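Local atomic coordinates of substrate-binding protein (Synechococcus sp., PDB entry 6WPN), a protein that probably binds a sugar or oligosaccharide in the periplasm of a marine cyanobacterium, as the solute-binding component of a transport system. Residues Val88-Asn91 / Pro92-Ala96; Asp151-Gln155 / Ala156-Arg160; Gly405-Ser409 / Asp410-Leu414. All blocks are in the same frame, centred on the assembly; numbering follows the deposited sequence.

Contact 1 (Val88-Asn91 / Pro92-Ala96); sequences VNLN and PPFAA
The backbone carbonyl of N91 takes the amide hydrogen of A95 at 2.8 Å between O and N, the straighter of two bonds that start helix 92-99. The other is a capping bond: N91 is the N-cap, and its OD1 accepts from F94 N at 3.2 Å with an N-H...O angle of 151°. N91 thus caps the helix through OD1 while its backbone O receives the first helical bond, at the C-terminal end of strand 87-90, within an α/β part of the solute-binding fold. Asparagine suits the place because its short side chain carries an acceptor just far enough to reach the amide of the third helical residue. The torsion that does this (chi1 69°) sets CG between the backbone N and the carbonyl carbon, and F94 N then stands above the side-chain carbonyl plane. P92 and P93 fit the first turn, where no earlier carbonyl of the helix calls for an amide hydrogen. P93 also packs on the cap, its CD lying 3.2 Å from N91 ND2. P92 touches L299 of strand 295-303, and P93 lies on V382 and on V388 of helix 388-403.

L90, just before the cap, meets A95 in the fourth helical position through CD1 and CB, 3.8 Å apart, the pairing known as a hydrophobic staple. L90 is branched enough to serve two partners. Its other methyl turns to F94, whose ring swings back toward the strand with CG anti to the backbone N (chi1 -172°). L90 CD2 meets the edge of that ring, near its plane, 3.4 Å from F94 CD1.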
loop_
_atom_site.group_PDB
_atom_site.type_symbol
_atom_site.label_atom_id
_atom_site.label_comp_id
_atom_site.label_asym_id
_atom_site.label_seq_id
_atom_site.Cartn_x
_atom_site.Cartn_y
_atom_site.Cartn_z
ATOM N N VAL A 88 2.745 -16.233 -7.577
ATOM C CA VAL A 88 2.681 -14.843 -8.002
ATOM C C VAL A 88 2.379 -13.979 -6.790
ATOM O O VAL A 88 1.517 -14.314 -5.971
ATOM C CB VAL A 88 1.623 -14.624 -9.102
ATOM C CG1 VAL A 88 1.685 -13.198 -9.617
ATOM C CG2 VAL A 88 1.843 -15.591 -10.229
ATOM N N ASN A 89 3.080 -12.854 -6.695
ATOM C CA ASN A 89 2.905 -11.898 -5.611
ATOM C C ASN A 89 1.813 -10.902 -5.988
ATOM O O ASN A 89 1.927 -10.204 -7.001
ATOM C CB ASN A 89 4.226 -11.185 -5.329
ATOM C CG ASN A 89 4.109 -10.140 -4.256
ATOM O OD1 ASN A 89 4.780 -9.115 -4.312
ATOM N ND2 ASN A 89 3.263 -10.392 -3.264
ATOM N N LEU A 90 0.760 -10.837 -5.176
ATOM C CA LEU A 90 -0.393 -10.005 -5.482
ATOM C C LEU A 90 -0.754 -9.153 -4.273
ATOM O O LEU A 90 -0.216 -9.324 -3.177
ATOM C CB LEU A 90 -1.605 -10.857 -5.886
ATOM C CG LEU A 90 -1.477 -11.784 -7.093
ATOM C CD1 LEU A 90 -2.817 -12.437 -7.382
ATOM C CD2 LEU A 90 -0.970 -11.033 -8.301
ATOM N N ASN A 91 -1.685 -8.232 -4.493
ATOM C CA ASN A 91 -2.330 -7.433 -3.466
ATOM C C ASN A 91 -3.837 -7.626 -3.588
ATOM O O ASN A 91 -4.324 -8.077 -4.632
ATOM C CB ASN A 91 -1.966 -5.944 -3.583
ATOM C CG ASN A 91 -2.559 -5.284 -4.802
ATOM O OD1 ASN A 91 -2.788 -5.926 -5.822
ATOM N ND2 ASN A 91 -2.818 -3.985 -4.700
ATOM N N PRO A 92 -4.600 -7.335 -2.535
ATOM C CA PRO A 92 -6.043 -7.648 -2.537
ATOM C C PRO A 92 -6.768 -7.118 -3.768
ATOM O O PRO A 92 -7.585 -7.853 -4.345
ATOM C CB PRO A 92 -6.559 -6.993 -1.239
ATOM C CG PRO A 92 -5.370 -6.285 -0.618
ATOM C CD PRO A 92 -4.148 -6.919 -1.198
ATOM N N PRO A 93 -6.541 -5.865 -4.203
ATOM C CA PRO A 93 -7.263 -5.406 -5.409
ATOM C C PRO A 93 -6.978 -6.236 -6.649
ATOM O O PRO A 93 -7.917 -6.717 -7.299
ATOM C CB PRO A 93 -6.778 -3.960 -5.573
ATOM C CG PRO A 93 -6.382 -3.546 -4.225
ATOM C CD PRO A 93 -5.752 -4.759 -3.626
ATOM N N PHE A 94 -5.704 -6.421 -7.001
ATOM C CA PHE A 94 -5.382 -7.178 -8.207
ATOM C C PHE A 94 -5.758 -8.647 -8.073
ATOM O O PHE A 94 -6.128 -9.282 -9.068
ATOM C CB PHE A 94 -3.904 -7.028 -8.555
ATOM C CG PHE A 94 -3.540 -7.619 -9.884
ATOM C CD1 PHE A 94 -2.472 -8.487 -10.002
ATOM C CD2 PHE A 94 -4.277 -7.310 -11.017
ATOM C CE1 PHE A 94 -2.137 -9.037 -11.227
ATOM C CE2 PHE A 94 -3.951 -7.860 -12.243
ATOM C CZ PHE A 94 -2.879 -8.723 -12.347
ATOM N N ALA A 95 -5.673 -9.204 -6.864
ATOM C CA ALA A 95 -6.043 -10.602 -6.670
ATOM C C ALA A 95 -7.524 -10.826 -6.949
ATOM O O ALA A 95 -7.909 -11.899 -7.425
ATOM C CB ALA A 95 -5.692 -11.048 -5.252
ATOM N N ALA A 96 -8.366 -9.835 -6.649
ATOM C CA ALA A 96 -9.796 -9.968 -6.905
ATOM C C ALA A 96 -10.101 -9.952 -8.399
ATOM O O ALA A 96 -10.955 -10.712 -8.869
ATOM C CB ALA A 96 -10.565 -8.858 -6.188
#

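Contact 2 (Asp151-Gln155 / Ala156-Arg160); sequences DLLRQ and AGLSR
L153 spreads its two methyls over the chain that leaves the helix: CD2 lies 3.9 Å from L158 CD1, while CD1 rests against the backbone of R160, 3.6 Å from its C. The two leucine side chains cross at about a right angle. Each has CG beside its own backbone N (chi1 -77° in L153), which turns the branches toward each other, beside the emerging chain. This apolar pair accompanies a Schellman motif, the C-terminal ending of helix 150-155. L158 N donates to L153 O at 2.8 Å, enclosing the turn, and inside it G157 N reaches R154 O at 3.1 Å. In both bonds the donor stands above the carbonyl plane, most markedly for G157, as the chain curls back over the last turn. G157 has a positive phi of 73°, a conformation that glycine adopts without the strain a β-carbon would bring. One residue earlier, A156 N still bonds to L152 O at 3.0 Å, a helical bond. With an alanine in place of L153 both methyl contacts would go, which would probably uncover the L153-facing side of L158 and the backbone of R160.

On the exposed side, R154 folds back to D151 in a salt bridge, NH2 to OD1 2.8 Å, whose hydrogen bond is bent and weak.

Helix 150-155 follows directly on strand 137-149, whose N149 accepts L152 N through its side chain. Beyond the turn that ends it, A156 and L158 lie on I175 of helix 168-179, A156 and Q155 touch T179, and L152 packs on A259 just before strand 260-263.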
loop_
_atom_site.group_PDB
_atom_site.type_symbol
_atom_site.label_atom_id
_atom_site.label_comp_id
_atom_site.label_asym_id
_atom_site.label_seq_id
_atom_site.Cartn_x
_atom_site.Cartn_y
_atom_site.Cartn_z
ATOM N N ASP A 151 11.362 20.617 11.830
ATOM C CA ASP A 151 11.950 21.936 11.657
ATOM C C ASP A 151 11.038 22.848 10.839
ATOM O O ASP A 151 10.943 24.050 11.116
ATOM C CB ASP A 151 13.321 21.809 11.014
ATOM C CG ASP A 151 14.003 23.131 10.892
ATOM O OD1 ASP A 151 14.696 23.541 11.852
ATOM O OD2 ASP A 151 13.797 23.778 9.851
ATOM N N LEU A 152 10.372 22.302 9.815
ATOM C CA LEU A 152 9.394 23.089 9.072
ATOM C C LEU A 152 8.207 23.465 9.950
ATOM O O LEU A 152 7.646 24.555 9.796
ATOM C CB LEU A 152 8.916 22.327 7.830
ATOM C CG LEU A 152 9.876 22.188 6.644
ATOM C CD1 LEU A 152 9.253 21.365 5.522
ATOM C CD2 LEU A 152 10.285 23.556 6.123
ATOM N N LEU A 153 7.824 22.595 10.885
ATOM C CA LEU A 153 6.712 22.909 11.775
ATOM C C LEU A 153 7.037 24.111 12.651
ATOM O O LEU A 153 6.213 25.021 12.806
ATOM C CB LEU A 153 6.370 21.704 12.651
ATOM C CG LEU A 153 5.591 20.546 12.036
ATOM C CD1 LEU A 153 5.119 19.633 13.146
ATOM C CD2 LEU A 153 4.415 21.051 11.218
ATOM N N ARG A 154 8.237 24.135 13.237
ATOM C CA ARG A 154 8.626 25.288 14.044
ATOM C C ARG A 154 8.704 26.566 13.207
ATOM O O ARG A 154 8.343 27.648 13.687
ATOM C CB ARG A 154 9.963 25.026 14.741
ATOM C CG ARG A 154 9.886 24.072 15.934
ATOM C CD ARG A 154 11.208 24.012 16.696
ATOM N NE ARG A 154 12.250 23.298 15.957
ATOM C CZ ARG A 154 13.190 23.890 15.226
ATOM N NH1 ARG A 154 13.224 25.212 15.117
ATOM N NH2 ARG A 154 14.096 23.154 14.589
ATOM N N GLN A 155 9.171 26.464 11.956
ATOM C CA GLN A 155 9.179 27.628 11.071
ATOM C C GLN A 155 7.760 28.123 10.794
ATOM O O GLN A 155 7.533 29.331 10.685
ATOM C CB GLN A 155 9.912 27.288 9.760
ATOM C CG GLN A 155 10.055 28.472 8.810
ATOM C CD GLN A 155 10.838 28.130 7.557
ATOM O OE1 GLN A 155 11.155 26.952 7.326
ATOM N NE2 GLN A 155 11.114 29.112 6.730
ATOM N N ALA A 156 6.784 27.220 10.731
ATOM C CA ALA A 156 5.396 27.617 10.517
ATOM C C ALA A 156 4.668 28.000 11.804
ATOM O O ALA A 156 3.483 28.355 11.749
ATOM C CB ALA A 156 4.645 26.483 9.828
ATOM N N GLY A 157 5.343 27.958 12.950
ATOM C CA GLY A 157 4.671 28.261 14.194
ATOM C C GLY A 157 3.736 27.163 14.631
ATOM O O GLY A 157 2.685 27.449 15.209
ATOM N N LEU A 158 4.075 25.910 14.344
ATOM C CA LEU A 158 3.260 24.766 14.714
ATOM C C LEU A 158 4.063 23.849 15.623
ATOM O O LEU A 158 5.294 23.786 15.538
ATOM C CB LEU A 158 2.788 23.996 13.482
ATOM C CG LEU A 158 2.061 24.832 12.434
ATOM C CD1 LEU A 158 1.784 23.996 11.183
ATOM C CD2 LEU A 158 0.769 25.381 13.009
ATOM N N SER A 159 3.354 23.133 16.494
ATOM C CA SER A 159 4.005 22.219 17.415
ATOM C C SER A 159 3.824 20.752 17.057
ATOM O O SER A 159 4.590 19.921 17.553
ATOM C CB SER A 159 3.507 22.460 18.851
ATOM O OG SER A 159 2.095 22.379 18.937
ATOM N N ARG A 160 2.850 20.410 16.217
ATOM C CA ARG A 160 2.695 19.032 15.768
ATOM C C ARG A 160 1.848 19.002 14.506
ATOM O O ARG A 160 1.178 19.976 14.157
ATOM C CB ARG A 160 2.068 18.142 16.846
ATOM C CG ARG A 160 0.694 18.582 17.296
ATOM C CD ARG A 160 0.226 17.733 18.461
ATOM N NE ARG A 160 -0.827 18.385 19.229
ATOM C CZ ARG A 160 -1.219 17.994 20.437
ATOM N NH1 ARG A 160 -0.628 16.950 21.013
ATOM N NH2 ARG A 160 -2.184 18.639 21.065
#

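Contact 3 (Gly405-Ser409 / Asp410-Leu414); sequences GQISS and DQAVL
S408 is the N-cap of helix 409-427 and receives Q411 N, after a short link from helix 388-403 whose C-terminal end is closed by a Schellman motif at G405. S408 OG accepts the amide hydrogen of Q411 at 3.1 Å, a bond of 152°; serine suits the cap because its hydroxyl, set between the backbone N and the carbonyl carbon (chi1 75°), sits close enough to the main chain to face the first turn. Ordinary helical bonds follow, A412 N to S408 O and V413 N to S409 O, each 3.0 Å.

Apolar contacts lie beside the cap. I407, one residue before it, meets A412 in the fourth helical position, a hydrophobic staple, and both also lie on Q398 of helix 388-403. A412 and V413 also touch F225 of helix 219-233, where small or compact residues allow close approach. Q411 adds its aliphatic stem, which crosses I407 at about a right angle, before the chain bends away at chi2. Its CG lies 3.8 Å from I407 CB, and the staple itself is made by I407 CD1, 4.0 Å from A412 CB.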
loop_
_atom_site.group_PDB
_atom_site.type_symbol
_atom_site.label_atom_id
_atom_site.label_comp_id
_atom_site.label_asym_id
_atom_site.label_seq_id
_atom_site.Cartn_x
_atom_site.Cartn_y
_atom_site.Cartn_z
ATOM N N GLY A 405 -9.346 23.574 -12.517
ATOM C CA GLY A 405 -10.338 24.584 -12.816
ATOM C C GLY A 405 -11.046 24.427 -14.141
ATOM O O GLY A 405 -11.646 25.391 -14.623
ATOM N N GLN A 406 -10.996 23.243 -14.755
ATOM C CA GLN A 406 -11.691 23.055 -16.025
ATOM C C GLN A 406 -13.172 22.765 -15.818
ATOM O O GLN A 406 -13.988 23.098 -16.681
ATOM C CB GLN A 406 -11.035 21.929 -16.827
ATOM C CG GLN A 406 -9.593 22.220 -17.216
ATOM C CD GLN A 406 -8.820 20.971 -17.599
ATOM O OE1 GLN A 406 -9.392 19.888 -17.734
ATOM N NE2 GLN A 406 -7.508 21.111 -17.748
ATOM N N ILE A 407 -13.531 22.138 -14.698
ATOM C CA ILE A 407 -14.917 21.889 -14.319
ATOM C C ILE A 407 -15.033 22.084 -12.809
ATOM O O ILE A 407 -14.034 22.198 -12.097
ATOM C CB ILE A 407 -15.397 20.474 -14.715
ATOM C CG1 ILE A 407 -14.526 19.404 -14.050
ATOM C CG2 ILE A 407 -15.375 20.288 -16.224
ATOM C CD1 ILE A 407 -14.937 17.995 -14.388
ATOM N N SER A 408 -16.272 22.119 -12.326
ATOM C CA SER A 408 -16.519 22.194 -10.896
ATOM C C SER A 408 -16.356 20.818 -10.248
ATOM O O SER A 408 -16.300 19.783 -10.924
ATOM C CB SER A 408 -17.919 22.727 -10.617
ATOM O OG SER A 408 -18.877 21.728 -10.884
ATOM N N SER A 409 -16.290 20.822 -8.911
ATOM C CA SER A 409 -16.148 19.580 -8.153
ATOM C C SER A 409 -17.337 18.653 -8.373
ATOM O O SER A 409 -17.164 17.455 -8.622
ATOM C CB SER A 409 -16.006 19.892 -6.661
ATOM O OG SER A 409 -14.939 20.784 -6.409
ATOM N N ASP A 410 -18.558 19.190 -8.261
ATOM C CA ASP A 410 -19.748 18.381 -8.501
ATOM C C ASP A 410 -19.793 17.885 -9.935
ATOM O O ASP A 410 -20.290 16.785 -10.198
ATOM C CB ASP A 410 -21.018 19.168 -8.171
ATOM C CG ASP A 410 -21.105 19.543 -6.704
ATOM O OD1 ASP A 410 -20.478 18.847 -5.877
ATOM O OD2 ASP A 410 -21.822 20.515 -6.379
ATOM N N GLN A 411 -19.299 18.694 -10.874
ATOM C CA GLN A 411 -19.231 18.260 -12.261
ATOM C C GLN A 411 -18.308 17.054 -12.397
ATOM O O GLN A 411 -18.597 16.123 -13.152
ATOM C CB GLN A 411 -18.738 19.415 -13.132
ATOM C CG GLN A 411 -18.972 19.251 -14.615
ATOM C CD GLN A 411 -20.435 19.391 -14.978
ATOM O OE1 GLN A 411 -21.212 19.993 -14.234
ATOM N NE2 GLN A 411 -20.816 18.852 -16.133
ATOM N N ALA A 412 -17.202 17.046 -11.650
ATOM C CA ALA A 412 -16.317 15.884 -11.657
ATOM C C ALA A 412 -17.016 14.654 -11.092
ATOM O O ALA A 412 -16.896 13.552 -11.640
ATOM C CB ALA A 412 -15.041 16.189 -10.869
ATOM N N VAL A 413 -17.752 14.831 -9.991
ATOM C CA VAL A 413 -18.482 13.726 -9.374
ATOM C C VAL A 413 -19.448 13.106 -10.369
ATOM O O VAL A 413 -19.507 11.881 -10.524
ATOM C CB VAL A 413 -19.220 14.213 -8.114
ATOM C CG1 VAL A 413 -20.028 13.083 -7.503
ATOM C CG2 VAL A 413 -18.229 14.778 -7.112
ATOM N N LEU A 414 -20.228 13.943 -11.051
ATOM C CA LEU A 414 -21.209 13.420 -11.994
ATOM C C LEU A 414 -20.528 12.703 -13.151
ATOM O O LEU A 414 -20.951 11.610 -13.547
ATOM C CB LEU A 414 -22.096 14.549 -12.516
ATOM C CG LEU A 414 -23.251 13.996 -13.342
ATOM C CD1 LEU A 414 -24.238 13.274 -12.428
ATOM C CD2 LEU A 414 -23.933 15.079 -14.167
#

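In the fold
From the N terminus, the three contacts follow in series, neither nesting nor crossing, and each is local: a strand-to-helix junction, a helix end and a helix start. Contact 1 joins strand 87-90 of the mixed sheet to helix 92-99, its centre about 12 Å from the chain's centre. Contact 2 comes after strand 137-149 and ends helix 150-155 against helix 168-179; its centre lies about 40 Å from that of contact 1, on the opposite side of the chain's centre. Contact 3 opens the C-terminal helix 409-427 beside helices 388-403 and 219-233, about 34 Å from contact 2 between centres. Helix 388-403 provides an indirect tie, since it touches both contact 1 and contact 3.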